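Local coordinates for protein ABC transporter permease (Klebsiella pneumoniae, PDB 5NUP) that probably takes part, as an outer-membrane lipoprotein of the MlaA family, in removing misplaced phospholipids from the outer leaflet to maintain lipid asymmetry, at residues 65-70 with 153-158; 115-120 with 147-152. One frame throughout, in Å; residues are numbered along the deposited sequence.

Contact 1 of 2, residues 65-70 with 153-158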
loop_
_atom_site.group_PDB
_atom_site.type_symbol
_atom_site.label_atom_id
_atom_site.label_comp_id
_atom_site.label_asym_id
_atom_site.label_seq_id
_atom_site.Cartn_x
_atom_site.Cartn_y
_atom_site.Cartn_z
ATOM N N GLU F 65 20.904 -27.689 26.520
ATOM C CA GLU F 65 21.134 -27.844 25.080
ATOM C C GLU F 65 22.308 -27.025 24.541
ATOM O O GLU F 65 22.950 -27.476 23.587
ATOM C CB GLU F 65 19.871 -27.541 24.266
ATOM C CG GLU F 65 18.654 -28.286 24.743
ATOM C CD GLU F 65 18.448 -29.558 23.941
ATOM O OE1 GLU F 65 19.293 -29.808 23.062
ATOM O OE2 GLU F 65 17.480 -30.317 24.189
ATOM N N PRO F 66 22.657 -25.864 25.114
ATOM C CA PRO F 66 23.948 -25.256 24.742
ATOM C C PRO F 66 25.133 -26.149 25.053
ATOM O O PRO F 66 26.112 -26.186 24.286
ATOM C CB PRO F 66 23.999 -23.973 25.577
ATOM C CG PRO F 66 22.585 -23.642 25.860
ATOM C CD PRO F 66 21.790 -24.917 25.840
ATOM N N ALA F 67 25.061 -26.892 26.160
ATOM C CA ALA F 67 26.162 -27.782 26.503
ATOM C C ALA F 67 26.193 -29.006 25.597
ATOM O O ALA F 67 27.268 -29.436 25.172
ATOM C CB ALA F 67 26.061 -28.192 27.970
ATOM N N VAL F 68 25.026 -29.560 25.260
ATOM C CA VAL F 68 24.977 -30.692 24.336
ATOM C C VAL F 68 25.622 -30.337 23.000
ATOM O O VAL F 68 26.244 -31.190 22.356
ATOM C CB VAL F 68 23.532 -31.190 24.175
ATOM C CG1 VAL F 68 23.480 -32.382 23.255
ATOM C CG2 VAL F 68 23.002 -31.578 25.517
ATOM N N MET F 69 25.426 -29.107 22.519
ATOM C CA MET F 69 26.100 -28.741 21.282
ATOM C C MET F 69 27.599 -28.649 21.505
ATOM O O MET F 69 28.380 -29.258 20.764
ATOM C CB MET F 69 25.573 -27.435 20.692
ATOM C CG MET F 69 26.458 -26.217 20.910
ATOM S SD MET F 69 25.853 -24.778 20.059
ATOM C CE MET F 69 27.028 -23.584 20.676
ATOM N N VAL F 70 28.022 -27.920 22.545
ATOM C CA VAL F 70 29.449 -27.656 22.720
ATOM C C VAL F 70 30.237 -28.954 22.770
ATOM O O VAL F 70 31.366 -29.027 22.276
ATOM C CB VAL F 70 29.672 -26.812 23.991
ATOM C CG1 VAL F 70 31.070 -27.017 24.567
ATOM C CG2 VAL F 70 29.420 -25.350 23.703
ATOM N N GLY F 153 29.270 -27.015 33.600
ATOM C CA GLY F 153 28.902 -25.865 34.395
ATOM C C GLY F 153 30.006 -24.826 34.470
ATOM O O GLY F 153 29.966 -23.902 35.293
ATOM N N LEU F 154 30.991 -24.943 33.583
ATOM C CA LEU F 154 32.015 -23.913 33.464
ATOM C C LEU F 154 31.742 -22.938 32.319
ATOM O O LEU F 154 32.245 -21.812 32.357
ATOM C CB LEU F 154 33.413 -24.544 33.338
ATOM C CG LEU F 154 34.004 -25.176 34.620
ATOM C CD1 LEU F 154 33.359 -26.474 34.998
ATOM C CD2 LEU F 154 35.492 -25.399 34.505
ATOM N N TYR F 155 30.960 -23.322 31.318
ATOM C CA TYR F 155 30.594 -22.401 30.255
ATOM C C TYR F 155 29.071 -22.240 30.175
ATOM O O TYR F 155 28.319 -23.132 30.591
ATOM C CB TYR F 155 31.124 -22.909 28.909
ATOM C CG TYR F 155 30.650 -24.301 28.537
ATOM C CD1 TYR F 155 31.278 -25.436 29.047
ATOM C CD2 TYR F 155 29.575 -24.473 27.651
ATOM C CE1 TYR F 155 30.859 -26.697 28.701
ATOM C CE2 TYR F 155 29.147 -25.732 27.297
ATOM C CZ TYR F 155 29.796 -26.848 27.830
ATOM O OH TYR F 155 29.389 -28.121 27.500
ATOM N N PRO F 156 28.583 -21.118 29.642
ATOM C CA PRO F 156 27.130 -20.873 29.650
ATOM C C PRO F 156 26.402 -21.919 28.803
ATOM O O PRO F 156 27.013 -22.617 27.987
ATOM C CB PRO F 156 27.004 -19.461 29.048
ATOM C CG PRO F 156 28.377 -19.149 28.433
ATOM C CD PRO F 156 29.360 -19.939 29.214
ATOM N N VAL F 157 25.074 -22.027 28.977
ATOM C CA VAL F 157 24.277 -21.236 29.920
ATOM C C VAL F 157 24.194 -21.885 31.277
ATOM O O VAL F 157 23.610 -21.314 32.189
ATOM C CB VAL F 157 22.851 -21.001 29.405
ATOM C CG1 VAL F 157 22.881 -20.187 28.121
ATOM C CG2 VAL F 157 22.129 -22.335 29.215
ATOM N N LEU F 158 24.836 -23.040 31.435
ATOM C CA LEU F 158 24.680 -23.806 32.663
ATOM C C LEU F 158 25.529 -23.267 33.792
ATOM O O LEU F 158 25.220 -23.531 34.954
ATOM C CB LEU F 158 25.096 -25.248 32.411
ATOM C CG LEU F 158 24.321 -26.418 32.960
ATOM C CD1 LEU F 158 22.823 -26.159 32.975
ATOM C CD2 LEU F 158 24.677 -27.611 32.093
#

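Contact 2 of 2, residues 115-120 with 147-152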
loop_
_atom_site.group_PDB
_atom_site.type_symbol
_atom_site.label_atom_id
_atom_site.label_comp_id
_atom_site.label_asym_id
_atom_site.label_seq_id
_atom_site.Cartn_x
_atom_site.Cartn_y
_atom_site.Cartn_z
ATOM N N PRO F 115 20.552 -35.696 27.003
ATOM C CA PRO F 115 21.788 -34.969 26.695
ATOM C C PRO F 115 23.005 -35.860 26.539
ATOM O O PRO F 115 23.120 -36.911 27.176
ATOM C CB PRO F 115 21.954 -34.019 27.897
ATOM C CG PRO F 115 20.917 -34.370 28.854
ATOM C CD PRO F 115 19.823 -35.011 28.084
ATOM N N HIS F 116 23.899 -35.421 25.648
ATOM C CA HIS F 116 25.264 -35.926 25.510
ATOM C C HIS F 116 26.162 -34.794 25.995
ATOM O O HIS F 116 26.262 -33.757 25.334
ATOM C CB HIS F 116 25.601 -36.297 24.064
ATOM C CG HIS F 116 24.978 -37.571 23.595
ATOM N ND1 HIS F 116 23.647 -37.867 23.801
ATOM C CD2 HIS F 116 25.494 -38.620 22.915
ATOM C CE1 HIS F 116 23.371 -39.046 23.272
ATOM N NE2 HIS F 116 24.474 -39.522 22.725
ATOM N N ARG F 117 26.797 -34.974 27.147
ATOM C CA ARG F 117 27.634 -33.919 27.713
ATOM C C ARG F 117 29.064 -34.383 27.935
ATOM O O ARG F 117 29.525 -35.321 27.274
ATOM C CB ARG F 117 27.005 -33.402 29.007
ATOM C CG ARG F 117 25.628 -32.875 28.725
ATOM C CD ARG F 117 24.944 -32.239 29.907
ATOM N NE ARG F 117 25.837 -31.623 30.878
ATOM C CZ ARG F 117 25.437 -31.276 32.099
ATOM N NH1 ARG F 117 26.285 -30.753 32.966
ATOM N NH2 ARG F 117 24.182 -31.475 32.464
ATOM N N PHE F 118 29.794 -33.702 28.822
ATOM C CA PHE F 118 31.237 -33.871 28.806
ATOM C C PHE F 118 31.635 -35.261 29.277
ATOM O O PHE F 118 32.669 -35.783 28.845
ATOM C CB PHE F 118 31.936 -32.808 29.650
ATOM C CG PHE F 118 33.406 -32.707 29.357
ATOM C CD1 PHE F 118 34.325 -32.618 30.398
ATOM C CD2 PHE F 118 33.875 -32.721 28.039
ATOM C CE1 PHE F 118 35.695 -32.552 30.129
ATOM C CE2 PHE F 118 35.221 -32.643 27.764
ATOM C CZ PHE F 118 36.136 -32.550 28.801
ATOM N N GLY F 119 30.829 -35.886 30.133
ATOM C CA GLY F 119 31.040 -37.297 30.393
ATOM C C GLY F 119 30.978 -38.117 29.119
ATOM O O GLY F 119 31.842 -38.958 28.857
ATOM N N SER F 120 29.971 -37.852 28.289
ATOM C CA SER F 120 29.837 -38.550 27.017
ATOM C C SER F 120 31.091 -38.423 26.167
ATOM O O SER F 120 31.544 -39.402 25.566
ATOM C CB SER F 120 28.633 -38.009 26.255
ATOM O OG SER F 120 28.172 -38.976 25.344
ATOM N N GLY F 147 29.727 -35.611 37.582
ATOM C CA GLY F 147 31.037 -35.057 37.933
ATOM C C GLY F 147 31.918 -34.682 36.744
ATOM O O GLY F 147 32.443 -33.571 36.691
ATOM N N GLY F 148 32.118 -35.602 35.799
ATOM C CA GLY F 148 32.645 -35.180 34.513
ATOM C C GLY F 148 31.666 -34.277 33.780
ATOM O O GLY F 148 32.044 -33.229 33.253
ATOM N N ASP F 149 30.381 -34.639 33.783
ATOM C CA ASP F 149 29.382 -33.726 33.239
ATOM C C ASP F 149 29.431 -32.374 33.938
ATOM O O ASP F 149 28.994 -31.372 33.363
ATOM C CB ASP F 149 27.961 -34.288 33.345
ATOM C CG ASP F 149 27.656 -35.331 32.279
ATOM O OD1 ASP F 149 28.589 -35.778 31.565
ATOM O OD2 ASP F 149 26.461 -35.668 32.132
ATOM N N MET F 150 29.924 -32.318 35.178
ATOM C CA MET F 150 29.999 -31.026 35.846
ATOM C C MET F 150 30.895 -30.033 35.118
ATOM O O MET F 150 30.761 -28.826 35.354
ATOM C CB MET F 150 30.472 -31.169 37.283
ATOM C CG MET F 150 29.641 -32.065 38.141
ATOM S SD MET F 150 30.351 -32.080 39.800
ATOM C CE MET F 150 31.279 -30.535 39.789
ATOM N N ALA F 151 31.805 -30.483 34.246
ATOM C CA ALA F 151 32.593 -29.509 33.489
ATOM C C ALA F 151 31.709 -28.588 32.654
ATOM O O ALA F 151 32.090 -27.441 32.400
ATOM C CB ALA F 151 33.632 -30.216 32.595
ATOM N N ASP F 152 30.496 -29.017 32.314
ATOM C CA ASP F 152 29.624 -28.183 31.501
ATOM C C ASP F 152 28.970 -27.092 32.305
ATOM O O ASP F 152 28.238 -26.278 31.733
ATOM C CB ASP F 152 28.525 -29.024 30.816
ATOM C CG ASP F 152 29.108 -30.117 29.957
ATOM O OD1 ASP F 152 28.768 -31.308 30.159
ATOM O OD2 ASP F 152 29.983 -29.755 29.148
#

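Contact 1 of 2, residues 65-70 with 153-158
Val70 and Tyr155 reach toward each other tip to tip, and this pairing carries much of the contact between helix 65-74 and the loop that precedes helix 163-180. The branched end of the valine meets the hydroxyl-bearing half of the ring: Val70 CG1 lies 3.5 Å from Tyr155 CZ, while Val70 CG2 approaches Tyr155 CE2 at 3.6 Å. The contact is apolar. On the tyrosine, CG sits between the backbone N and the carbonyl carbon (chi1 57°), and from there the ring extends to the helix surface. Ala67 occupies the ring edge, where its CA lies near the ring plane and its CB is 3.4 Å from Tyr155 OH. Pro66 O also lies near that plane, 4.3 Å from Tyr155 CE2, and it accepts the helical bond from Val70 N.

One turn earlier on the helix, Pro66 and Val157 cross obliquely. The pyrrolidine ring makes the approach with CG, 3.6 Å from Val157 CG2, and Pro66 CB stands 4.1 Å from Pro156 O. Leu158 adds a looser touch, its CD2 lying 4.4 Å from Ala67 CB. Pro66 also packs on Phe88 of helix 78-93, and Glu65, whose CB points away from the loop, forms a salt bridge with Arg87 of that helix.

The helix therefore presents Pro66, Ala67 and Val70 as a nonpolar surface, and between the two segments cohesion rests on van der Waals contact. The polar end of Tyr155 is provided for from elsewhere: its OH hydrogen-bonds Asp152 OD2, just before the loop segment, a bond that gives the hydroxyl a polar partner while the ring carbons pack against the helix.

Contact 2 of 2, residues 115-120 with 147-152
Arg117 NE donates to Asp152 OD1 at 3.0 Å in an almost straight salt-bridge bond (N-H...O 174°). The oxygen lies in the guanidinium plane at its edge, although the two planar groups are turned 60° apart, and NE meets OD1 on its anti side. The syn lone pair of that oxygen takes a second donor, Phe118 N, at 2.9 Å. Next along the helix, Gly119 N reaches Asp149 OD1 at 2.7 Å, nearly along the C-O axis.

The arginine bends at chi3 (30°), and NH1 bonds Asp149 O at 2.8 Å from above the carbonyl plane. Asp152 N, closing the 3-10 turn, reaches the same oxygen from the opposite face. Asp149 CB lies over one guanidinium face, offset toward its rim and 3.9 Å from Arg117 NH1. Farther out, Phe118 CD1 packs obliquely on Ala151 CB at 3.3 Å, while Gly148 O lies at the phenyl edge, in plane. Asp152 OD2 is held by Tyr155 OH and by Asn71 ND2 of helix 65-74, which ties this corner to that helix.

Arg117 holds the N-cap position of helix 118-124, yet the amides of Phe118 and Gly119 are taken by carboxylates from the 3-10 segment. Two aspartates at a helix N-terminus beside an arginine would be expected to stay ionised, their negative charge balanced by the guanidinium and the positive helix end.

Contact 1 and contact 2 have centres 9 Å apart and share one continuous run, since 153-158 directly follows 147-152. Asp152 joins them chemically: one carboxylate oxygen serves the helix start in contact 2, the other the tyrosine of contact 1. They also touch by packing, with Leu158 CD2 3.6 Å from Arg117 NH1 and Val68 CG2 3.6 Å from Pro115 CB. Together they bring helix 65-74 and the start of helix 118-124 onto the same loop, the first mainly through apolar contact and the second through hydrogen bonds and one salt bridge. Detergents lie apart: a bound C8E is about 9 Å from the Val157 side chain, and a bound LMT about 12 Å from that of Ser120.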